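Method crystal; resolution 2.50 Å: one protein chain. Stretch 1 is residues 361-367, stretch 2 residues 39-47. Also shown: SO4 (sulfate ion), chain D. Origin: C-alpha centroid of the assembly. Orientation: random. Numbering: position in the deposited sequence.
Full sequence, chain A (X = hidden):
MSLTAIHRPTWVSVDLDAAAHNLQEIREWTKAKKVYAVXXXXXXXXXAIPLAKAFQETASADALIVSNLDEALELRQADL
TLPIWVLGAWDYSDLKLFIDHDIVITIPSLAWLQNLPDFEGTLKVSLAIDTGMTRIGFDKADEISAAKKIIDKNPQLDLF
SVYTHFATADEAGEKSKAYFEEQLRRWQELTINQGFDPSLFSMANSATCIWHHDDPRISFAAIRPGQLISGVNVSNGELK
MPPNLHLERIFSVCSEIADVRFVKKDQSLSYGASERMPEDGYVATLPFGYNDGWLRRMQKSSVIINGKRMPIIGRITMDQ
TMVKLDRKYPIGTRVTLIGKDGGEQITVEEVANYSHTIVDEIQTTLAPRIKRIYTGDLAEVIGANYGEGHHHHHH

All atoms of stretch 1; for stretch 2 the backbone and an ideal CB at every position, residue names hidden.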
# COMPACT_ATOMS: atom_id res chain seq x y z
N GLU A 361 15.82 4.71 -15.28
CA GLU A 361 15.98 4.19 -13.90
C GLU A 361 15.61 2.72 -13.69
O GLU A 361 14.46 2.38 -13.80
CB GLU A 361 15.07 4.99 -12.98
CG GLU A 361 15.38 4.75 -11.48
CD GLU A 361 14.46 5.51 -10.55
OE1 GLU A 361 13.30 5.82 -10.98
OE2 GLU A 361 14.90 5.79 -9.39
N ILE A 362 16.56 1.86 -13.34
CA ILE A 362 16.23 0.50 -12.96
C ILE A 362 16.34 0.39 -11.44
O ILE A 362 17.23 1.02 -10.85
CB ILE A 362 17.13 -0.53 -13.63
CG1 ILE A 362 17.02 -0.38 -15.14
CG2 ILE A 362 16.66 -1.90 -13.29
CD1 ILE A 362 17.79 -1.44 -15.99
N GLN A 363 15.44 -0.40 -10.84
CA GLN A 363 15.34 -0.56 -9.40
C GLN A 363 14.93 -1.96 -9.02
O GLN A 363 14.18 -2.58 -9.75
CB GLN A 363 14.31 0.40 -8.84
CG GLN A 363 14.82 1.77 -8.63
CD GLN A 363 13.77 2.69 -8.02
OE1 GLN A 363 13.98 3.27 -6.95
NE2 GLN A 363 12.64 2.81 -8.67
N THR A 364 15.41 -2.45 -7.87
CA THR A 364 15.03 -3.77 -7.37
C THR A 364 13.58 -3.77 -6.92
O THR A 364 13.02 -2.73 -6.56
CB THR A 364 15.89 -4.26 -6.19
OG1 THR A 364 15.58 -5.64 -5.93
CG2 THR A 364 15.61 -3.47 -4.95
N THR A 365 12.97 -4.93 -7.06
CA THR A 365 11.63 -5.20 -6.59
C THR A 365 11.67 -6.46 -5.71
O THR A 365 10.62 -7.05 -5.46
CB THR A 365 10.62 -5.47 -7.78
OG1 THR A 365 11.06 -6.65 -8.48
CG2 THR A 365 10.54 -4.30 -8.73
N LEU A 366 12.87 -6.92 -5.33
CA LEU A 366 13.02 -8.09 -4.48
C LEU A 366 13.54 -7.66 -3.08
O LEU A 366 14.74 -7.47 -2.90
CB LEU A 366 13.94 -9.11 -5.13
CG LEU A 366 14.11 -10.42 -4.36
CD1 LEU A 366 12.81 -11.21 -4.34
CD2 LEU A 366 15.25 -11.32 -4.86
N ALA A 367 12.63 -7.51 -2.12
CA ALA A 367 12.94 -7.44 -0.67
C ALA A 367 14.08 -6.50 -0.44
O ALA A 367 15.10 -6.87 0.09
CB ALA A 367 13.28 -8.79 -0.12
N UNK A 39 25.54 -5.37 -15.60
CA UNK A 39 25.24 -5.30 -14.21
C UNK A 39 24.63 -3.94 -13.91
O UNK A 39 25.31 -3.04 -13.46
CB UNK A 39 26.49 -5.55 -13.37
N UNK A 40 23.35 -3.76 -14.15
CA UNK A 40 22.74 -2.49 -13.82
C UNK A 40 22.04 -2.62 -12.48
O UNK A 40 21.70 -3.73 -12.05
CB UNK A 40 21.76 -2.04 -14.91
N UNK A 41 21.86 -1.49 -11.81
CA UNK A 41 21.10 -1.47 -10.56
C UNK A 41 21.71 -2.41 -9.52
O UNK A 41 21.04 -3.27 -8.99
CB UNK A 41 19.64 -1.86 -10.82
N UNK A 42 23.01 -2.25 -9.30
CA UNK A 42 23.74 -3.07 -8.36
C UNK A 42 23.52 -4.52 -8.59
O UNK A 42 23.09 -5.27 -7.68
CB UNK A 42 23.35 -2.72 -6.92
N UNK A 43 23.78 -4.95 -9.82
CA UNK A 43 23.71 -6.36 -10.16
C UNK A 43 22.30 -6.84 -10.10
O UNK A 43 22.01 -7.91 -9.62
CB UNK A 43 24.59 -7.20 -9.23
N UNK A 44 21.42 -6.00 -10.58
CA UNK A 44 19.99 -6.31 -10.60
C UNK A 44 19.54 -6.53 -9.21
O UNK A 44 18.87 -7.45 -8.93
CB UNK A 44 19.67 -7.53 -11.47
N UNK A 45 19.96 -5.64 -8.34
CA UNK A 45 19.66 -5.76 -6.93
C UNK A 45 20.19 -6.98 -6.21
O UNK A 45 19.72 -7.29 -5.13
CB UNK A 45 18.14 -5.73 -6.76
N UNK A 46 21.19 -7.64 -6.79
CA UNK A 46 21.80 -8.83 -6.17
C UNK A 46 23.24 -8.61 -5.78
O UNK A 46 23.80 -9.41 -5.02
CB UNK A 46 21.72 -10.03 -7.12
N UNK A 47 23.86 -7.55 -6.30
CA UNK A 47 25.18 -7.13 -5.84
C UNK A 47 26.19 -7.13 -6.97
O UNK A 47 26.66 -8.14 -7.39
CB UNK A 47 25.66 -8.04 -4.71
S SO4 D . 24.45 1.14 -10.07
O1 SO4 D . 23.17 1.31 -9.42
O2 SO4 D . 24.46 1.47 -11.52
O3 SO4 D . 25.36 1.96 -9.27
O4 SO4 D . 24.80 -0.28 -9.90

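Stretch 2 runs alongside the strand 361-364 and the loop that follows it. The axes of the strand and of the weakly bonded helix at about 41-45, inclined by 26°, approach to 7.4 Å. No hydrogen bond crosses between the stretches, so the fit rests on shape and apolar contact.

Position 39 lies beyond the reach of stretch 1, its ideal CB having nothing of that stretch within 5.5 Å. The backbone angles are ordinary and the local view scarcely restricts the choice. The residue is Leu39.

Position 40 points toward stretch 1, with its ideal CB 4.2 Å from Ile362 CD1. The neighbour is a methyl, and no charge or polar partner is on offer. An aliphatic group would suit, as would a long side chain with a polar end. It is Lys40, extended with chi1 m and the remaining angles t; its CD packs 3.7 Å from Ile362 CD1, while the charged NZ continues past the contact.

At position 41 the CB again faces the strand, and the CA atoms of 41 and Ile362 are 5.8 Å apart. The ideal CB stands 3.8 Å from Ile362 O and 4.4 Å from Gln363 N, which leaves little depth for a side chain growing straight at the strand. Phi is positive (58°), so glycine would be at ease, but a small residue such as alanine or serine also fits. The residue is Ala41, whose CB meets Ile362 CG2 at 3.9 Å, a compact apolar contact.

Position 42 is out of reach of stretch 1, but its backbone N donates a hydrogen bond to the sulfate, with N to SO4 O4 at 2.7 Å. That bond needs no particular side chain. With phi at 51°, glycine, asparagine or aspartate would be natural candidates; Asp42 is found.

Position 43 also makes no contact with stretch 1. Phi is 68°, and an ideal CB would come within 2.8 Å of the backbone C at position 47, a clash that points to glycine, as deposited in Gly43.

At position 44 the CB points away from the strand. Polar, aliphatic or aromatic groups would all be compatible with stretch 1, while the positive phi (60°) by itself eases glycine or asparagine. The residue is Tyr44; with chi1 m, Tyr44 CE2 comes to 4.8 Å from Ile362 CD1.

Position 45 is the one where stretch 1 itself excludes a CB. An ideal CB would sit 2.7 Å from Thr364 OG1, a clash, and positive phi (62°) argues the same way, so glycine suits. Gly45 CA lies 5.1 Å from Thr364 CA and 4.1 Å from Thr364 CB; Thr364 OG1 itself accepts a hydrogen bond from Leu366 N at 3.1 Å.

From position 46 the CB leaves sideways. A side chain of some length, such as leucine, isoleucine or methionine, could reach the apolar end of Leu366; a shorter one would leave it untouched. Leu46 brings its CD2 to 4.5 Å from Leu366 CD2, a loose apolar contact.

Position 47 lies out of reach of stretch 1, but phi/psi of 121/106 would jam a CB against the preceding carbonyl O. Gly47 meets that requirement.

Stretch 2 (39-47) LKADGYGLG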
# COMPACT_ATOMS: atom_id res chain seq x y z
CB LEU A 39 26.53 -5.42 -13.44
CG LEU A 39 27.12 -6.83 -13.47
CD1 LEU A 39 28.33 -6.82 -12.58
CD2 LEU A 39 26.08 -7.90 -13.00
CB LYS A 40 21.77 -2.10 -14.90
CG LYS A 40 22.35 -2.07 -16.30
CD LYS A 40 21.24 -1.82 -17.27
CE LYS A 40 21.68 -1.56 -18.71
NZ LYS A 40 20.42 -1.35 -19.48
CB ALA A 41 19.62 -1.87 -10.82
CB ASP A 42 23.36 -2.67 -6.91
CG ASP A 42 24.31 -3.25 -5.85
OD1 ASP A 42 23.90 -3.26 -4.67
OD2 ASP A 42 25.46 -3.67 -6.17
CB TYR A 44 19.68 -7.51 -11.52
CG TYR A 44 19.94 -7.11 -12.92
CD1 TYR A 44 21.16 -7.36 -13.53
CD2 TYR A 44 19.02 -6.36 -13.60
CE1 TYR A 44 21.41 -6.94 -14.85
CE2 TYR A 44 19.25 -5.93 -14.89
CZ TYR A 44 20.45 -6.23 -15.51
OH TYR A 44 20.67 -5.74 -16.80
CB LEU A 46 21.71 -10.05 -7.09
CG LEU A 46 20.31 -10.45 -7.49
CD1 LEU A 46 20.34 -11.78 -8.18
CD2 LEU A 46 19.40 -10.50 -6.27
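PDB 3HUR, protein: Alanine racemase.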